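Local coordinates for Lmo2125 protein (Listeria monocytogenes serovar 1/2a, PDB 5TU0) that binds maltose outside the cell membrane and probably delivers it to a sugar transporter, as a lipoprotein of the bacterial solute-binding family, at residues A[111-116]-A[334-339]; A[162-167]-A[268-273]. The protein carries 2 engineered substitutions. All coordinates share one frame; numbering follows the deposited sequence. Where two conformers were deposited one is given.

Overall arrangement
The chain first enters these contacts on the long strand 105-121, at 111-116. The start of helix 163-172, with Asp162 before it, then supplies 162-167, and the chain returns at 268-273 through the loop that leads into strand 272-278. That return closes a loop of 100 residues, interaction 2. The chain then goes on to the end of helix 327-336, and 334-339 closes the longer loop of interaction 1. Interaction 2 is therefore nested inside interaction 1. The two contacts touch, their centres about 10 Å apart. Strands 105-121 and 272-278 are neighbours in one mixed sheet, and hydrogen bonds join the two interactions. Together they tie two helices to that sheet beside the bound sugar.

Interaction 1. Residues A[111-116]-A[334-339]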
# COMPACT_ATOMS: atom_id res chain seq x y z
N ALA A 111 4.30 11.97 0.59
CA ALA A 111 5.39 12.02 -0.34
C ALA A 111 5.34 11.00 -1.50
O ALA A 111 5.73 11.34 -2.62
CB ALA A 111 6.68 11.83 0.43
N ILE A 112 4.87 9.78 -1.21
CA ILE A 112 4.83 8.70 -2.17
C ILE A 112 3.51 7.98 -2.06
O ILE A 112 3.03 7.76 -0.96
CB ILE A 112 5.96 7.69 -1.89
CG1 ILE A 112 7.34 8.34 -2.13
CG2 ILE A 112 5.82 6.43 -2.76
CD1 ILE A 112 8.51 7.46 -1.76
N ILE A 113 2.93 7.62 -3.19
CA ILE A 113 1.69 6.83 -3.19
C ILE A 113 1.97 5.52 -3.88
O ILE A 113 2.82 5.43 -4.73
CB ILE A 113 0.50 7.52 -3.89
CG1 ILE A 113 0.81 7.85 -5.37
CG2 ILE A 113 0.10 8.77 -3.12
CD1 ILE A 113 -0.42 8.02 -6.25
N GLU A 114 1.24 4.49 -3.46
CA GLU A 114 1.33 3.20 -4.11
C GLU A 114 0.10 2.37 -3.82
O GLU A 114 -0.58 2.60 -2.83
CB GLU A 114 2.61 2.44 -3.74
CG GLU A 114 2.80 2.16 -2.27
CD GLU A 114 3.93 1.16 -2.02
OE1 GLU A 114 4.74 0.88 -2.95
OE2 GLU A 114 3.99 0.63 -0.89
N THR A 115 -0.19 1.44 -4.71
CA THR A 115 -1.30 0.55 -4.51
C THR A 115 -1.08 -0.62 -5.44
O THR A 115 -0.14 -0.62 -6.26
CB THR A 115 -2.67 1.22 -4.79
OG1 THR A 115 -3.73 0.34 -4.40
CG2 THR A 115 -2.85 1.57 -6.26
N LEU A 116 -1.91 -1.63 -5.30
CA LEU A 116 -1.85 -2.81 -6.12
C LEU A 116 -2.24 -2.52 -7.57
O LEU A 116 -3.08 -1.66 -7.84
CB LEU A 116 -2.75 -3.91 -5.55
CG LEU A 116 -2.36 -4.51 -4.21
CD1 LEU A 116 -3.34 -5.63 -3.86
CD2 LEU A 116 -0.95 -5.06 -4.22
N GLU A 334 -3.65 5.54 -11.91
CA GLU A 334 -5.02 5.23 -12.28
C GLU A 334 -5.72 4.43 -11.20
O GLU A 334 -6.83 4.76 -10.80
CB GLU A 334 -5.06 4.46 -13.60
CG GLU A 334 -6.44 4.16 -14.15
CD GLU A 334 -7.25 5.42 -14.45
OE1 GLU A 334 -6.65 6.45 -14.86
OE2 GLU A 334 -8.49 5.36 -14.31
N GLN A 335 -5.06 3.40 -10.70
CA GLN A 335 -5.66 2.54 -9.68
C GLN A 335 -5.84 3.29 -8.35
O GLN A 335 -6.82 3.09 -7.64
CB GLN A 335 -4.85 1.27 -9.47
CG GLN A 335 -5.57 0.25 -8.61
CD GLN A 335 -6.85 -0.23 -9.25
OE1 GLN A 335 -6.90 -0.51 -10.44
NE2 GLN A 335 -7.90 -0.32 -8.45
N TYR A 336 -4.91 4.19 -8.04
CA TYR A 336 -4.98 4.94 -6.78
C TYR A 336 -6.29 5.73 -6.66
O TYR A 336 -6.78 5.95 -5.55
CB TYR A 336 -3.75 5.84 -6.64
CG TYR A 336 -3.50 6.31 -5.24
CD1 TYR A 336 -2.86 5.48 -4.31
CD2 TYR A 336 -3.86 7.58 -4.84
CE1 TYR A 336 -2.60 5.92 -3.02
CE2 TYR A 336 -3.61 8.03 -3.56
CZ TYR A 336 -2.99 7.19 -2.66
OH TYR A 336 -2.76 7.66 -1.39
N LYS A 337 -6.87 6.12 -7.80
CA LYS A 337 -8.15 6.85 -7.82
C LYS A 337 -9.24 6.06 -7.12
O LYS A 337 -10.15 6.64 -6.53
CB LYS A 337 -8.62 7.13 -9.25
CG LYS A 337 -7.71 8.01 -10.10
CD LYS A 337 -8.24 8.06 -11.52
CE LYS A 337 -7.27 8.74 -12.46
NZ LYS A 337 -7.00 10.14 -12.06
N ASN A 338 -9.13 4.73 -7.16
CA ASN A 338 -10.13 3.85 -6.55
C ASN A 338 -9.66 3.22 -5.24
O ASN A 338 -10.37 2.40 -4.68
CB ASN A 338 -10.50 2.74 -7.55
CG ASN A 338 -10.98 3.30 -8.88
OD1 ASN A 338 -10.42 3.00 -9.93
ND2 ASN A 338 -11.99 4.12 -8.83
N ALA A 339 -8.47 3.59 -4.75
CA ALA A 339 -7.95 3.04 -3.50
C ALA A 339 -8.36 3.88 -2.30
O ALA A 339 -8.43 5.11 -2.40
CB ALA A 339 -6.43 2.95 -3.56
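Thr115 and Tyr336 bring the backbones closest, with their CA atoms 6.2 Å apart, where strand 105-121 passes the end of helix 327-336 and the type I turn Tyr336 to Ala339 that follows. The Tyr336 ring carries most of the contact. With CG anti to the backbone N (chi1 -162°), it is directed at Ile113. Ile113 CB lies over one face in a CH-pi contact, 3.8 Å from the ring centroid and shifted toward the rim. The two branches of Ile113 spread over different parts of the ring. CG2 lies 3.5 Å from Tyr336 CZ, at the hydroxyl end, while CD1 meets CG and CD2 at the other. Glu114 O sits in the ring plane, at the edge, 3.9 Å from Tyr336 CE1. Tyr336 OH continues to Asp96 and Gln99 by hydrogen bonds.

Next along the strand, Thr115 packs against Gln335 and Ala339. Its CG2 packs 3.8 Å from Gln335 CB, the two side chains crossing at about a right angle. Thr115 OG1 is 3.8 Å from Ala339 CB and is hydrogen-bonded to Phe270 O. Gln335 CG, set anti to the backbone N (chi1 -170°), comes 3.2 Å from Leu116 O. That carbonyl is buried here and has no polar partner in the model. Gln335 OE1 is bonded to Ile258 N.

The contact is mainly apolar; the polar ends of Thr115, Gln335 and Tyr336 are bonded outside the two segments. Glu114 points its CB away from the helix, and its side chain touches both glucose units of the bound sugar. Earlier in the strand, Ala111 and Ile112 both face Lys274, a classic beta bulge. The contact packs a helix end against a strand of the mixed sheet whose Glu114 belongs to the sugar pocket of this solute-binding protein.

Interaction 2. Residues A[162-167]-A[268-273]; sequences DFYFSY and SPFAGG. With GLC (alpha-D-glucopyranose), chain B.
Tyr167 and Pro269 have the nearest CA atoms, 6.2 Å apart, where the first turns of helix 163-172 face the loop leading into strand 272-278. Phe270 is the centre of the contact. Its ring forms an offset stack with Tyr167, the centroids 4.3 Å apart and the planes at 7°. The overlap is partial: Phe270 CE1 and CZ lie over the rim of the tyrosine, CE1 at 3.4 Å from Tyr167 CD2. Phe163 CE2 approaches the edge of the Phe270 ring, 4.1 Å from CZ. On the sugar side, Tyr164 CD1 meets Phe270 CD2 at 3.7 Å, with the two ring planes inclined at 33°.

One face of the Tyr164 ring meets a glucose unit, with GLC C4 3.9 Å from CD1. Over the centre of the opposite face lies a water. This water donates to Tyr164 O and accepts from Phe270 N. A second water donates to Phe270 O and is hydrogen-bonded to Tyr164 OH. Two water bridges thus join the backbone of Phe270 to Tyr164. Asp162 caps the helix, its OD1 accepting from Tyr164 N at 2.9 Å, and its OD2 forms a salt bridge with Lys159.

The aromatic cluster backs one side of the maltose pocket. Around it, Phe163 packs on Val351 and Ala355 of helix 348-363, and Tyr164 on Leu116 of strand 105-121. Pro269 touches Gln335 of helix 327-336, while Gly272 pairs with Glu114 in the sheet.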
# COMPACT_ATOMS: atom_id res chain seq x y z
N ASP A 162 -4.35 -13.63 1.43
CA ASP A 162 -3.78 -12.49 2.14
C ASP A 162 -4.80 -11.34 2.07
O ASP A 162 -5.09 -10.82 0.98
CB ASP A 162 -2.44 -12.12 1.48
CG ASP A 162 -1.65 -11.06 2.26
OD1 ASP A 162 -2.25 -10.16 2.87
OD2 ASP A 162 -0.40 -11.12 2.20
N PHE A 163 -5.34 -10.95 3.22
CA PHE A 163 -6.32 -9.87 3.26
C PHE A 163 -5.83 -8.57 2.65
O PHE A 163 -6.61 -7.81 2.12
CB PHE A 163 -6.78 -9.64 4.69
CG PHE A 163 -7.83 -8.60 4.83
CD1 PHE A 163 -9.08 -8.78 4.27
CD2 PHE A 163 -7.59 -7.44 5.57
CE1 PHE A 163 -10.07 -7.82 4.41
CE2 PHE A 163 -8.58 -6.48 5.71
CZ PHE A 163 -9.81 -6.68 5.13
N TYR A 164 -4.53 -8.31 2.71
CA TYR A 164 -4.01 -7.10 2.06
C TYR A 164 -4.35 -7.08 0.56
O TYR A 164 -4.63 -6.03 -0.02
CB TYR A 164 -2.50 -6.94 2.30
CG TYR A 164 -1.97 -5.68 1.69
CD1 TYR A 164 -2.08 -4.47 2.36
CD2 TYR A 164 -1.40 -5.69 0.43
CE1 TYR A 164 -1.60 -3.30 1.78
CE2 TYR A 164 -0.93 -4.54 -0.15
CZ TYR A 164 -1.03 -3.35 0.52
OH TYR A 164 -0.56 -2.22 -0.08
N PHE A 165 -4.28 -8.25 -0.07
CA PHE A 165 -4.62 -8.41 -1.48
C PHE A 165 -6.11 -8.51 -1.76
O PHE A 165 -6.62 -7.85 -2.67
CB PHE A 165 -3.89 -9.65 -2.05
CG PHE A 165 -2.42 -9.43 -2.24
CD1 PHE A 165 -1.56 -9.49 -1.17
CD2 PHE A 165 -1.91 -9.17 -3.50
CE1 PHE A 165 -0.19 -9.28 -1.34
CE2 PHE A 165 -0.55 -8.96 -3.68
CZ PHE A 165 0.31 -9.01 -2.61
N SER A 166 -6.82 -9.32 -0.97
CA SER A 166 -8.24 -9.51 -1.21
C SER A 166 -9.15 -8.39 -0.75
O SER A 166 -10.30 -8.33 -1.20
CB SER A 166 -8.72 -10.82 -0.58
OG SER A 166 -8.60 -10.76 0.83
N TYR A 167 -8.67 -7.50 0.12
CA TYR A 167 -9.53 -6.42 0.62
C TYR A 167 -10.22 -5.63 -0.49
O TYR A 167 -11.42 -5.39 -0.42
CB TYR A 167 -8.79 -5.45 1.54
CG TYR A 167 -9.69 -4.29 1.91
CD1 TYR A 167 -10.81 -4.50 2.70
CD2 TYR A 167 -9.46 -3.02 1.42
CE1 TYR A 167 -11.66 -3.47 3.02
CE2 TYR A 167 -10.31 -1.97 1.75
CZ TYR A 167 -11.40 -2.21 2.55
OH TYR A 167 -12.26 -1.20 2.88
N SER A 268 -11.03 -1.97 -5.27
CA SER A 268 -10.75 -0.85 -4.36
C SER A 268 -9.72 -1.21 -3.30
O SER A 268 -10.05 -1.35 -2.12
CB SER A 268 -12.06 -0.41 -3.73
OG SER A 268 -12.99 -0.06 -4.73
N PRO A 269 -8.45 -1.34 -3.71
CA PRO A 269 -7.40 -1.77 -2.80
C PRO A 269 -7.02 -0.70 -1.78
O PRO A 269 -7.51 0.41 -1.89
CB PRO A 269 -6.24 -2.04 -3.73
CG PRO A 269 -6.41 -1.04 -4.81
CD PRO A 269 -7.89 -0.94 -5.02
N PHE A 270 -6.19 -1.05 -0.80
CA PHE A 270 -5.69 -0.06 0.15
C PHE A 270 -4.79 0.96 -0.57
O PHE A 270 -4.00 0.59 -1.44
CB PHE A 270 -4.89 -0.70 1.29
CG PHE A 270 -5.71 -1.50 2.26
CD1 PHE A 270 -6.75 -0.91 2.97
CD2 PHE A 270 -5.45 -2.85 2.47
CE1 PHE A 270 -7.51 -1.64 3.86
CE2 PHE A 270 -6.21 -3.59 3.36
CZ PHE A 270 -7.24 -2.98 4.06
N ALA A 271 -4.94 2.23 -0.21
CA ALA A 271 -4.11 3.31 -0.76
C ALA A 271 -2.89 3.42 0.16
O ALA A 271 -3.00 3.97 1.26
CB ALA A 271 -4.89 4.62 -0.76
N GLY A 272 -1.75 2.92 -0.28
CA GLY A 272 -0.53 2.92 0.52
C GLY A 272 0.39 4.05 0.12
O GLY A 272 0.05 4.91 -0.71
N GLY A 273 1.57 4.04 0.72
CA GLY A 273 2.56 5.07 0.43
C GLY A 273 3.34 5.48 1.65
O GLY A 273 3.28 4.81 2.68
C1 GLC B . 3.15 -3.88 1.59
C2 GLC B . 2.49 -2.73 2.36
C3 GLC B . 2.24 -3.10 3.81
C4 GLC B . 1.47 -4.41 3.89
C5 GLC B . 2.22 -5.50 3.14
C6 GLC B . 1.47 -6.83 3.20
O2 GLC B . 3.31 -1.56 2.29
O3 GLC B . 1.52 -2.04 4.46
O4 GLC B . 1.25 -4.79 5.26
O5 GLC B . 2.41 -5.10 1.78
O6 GLC B . 1.99 -7.75 2.23
O HOH W 1 -4.69 -3.55 -1.01
O HOH W 2 -2.84 -1.78 -2.15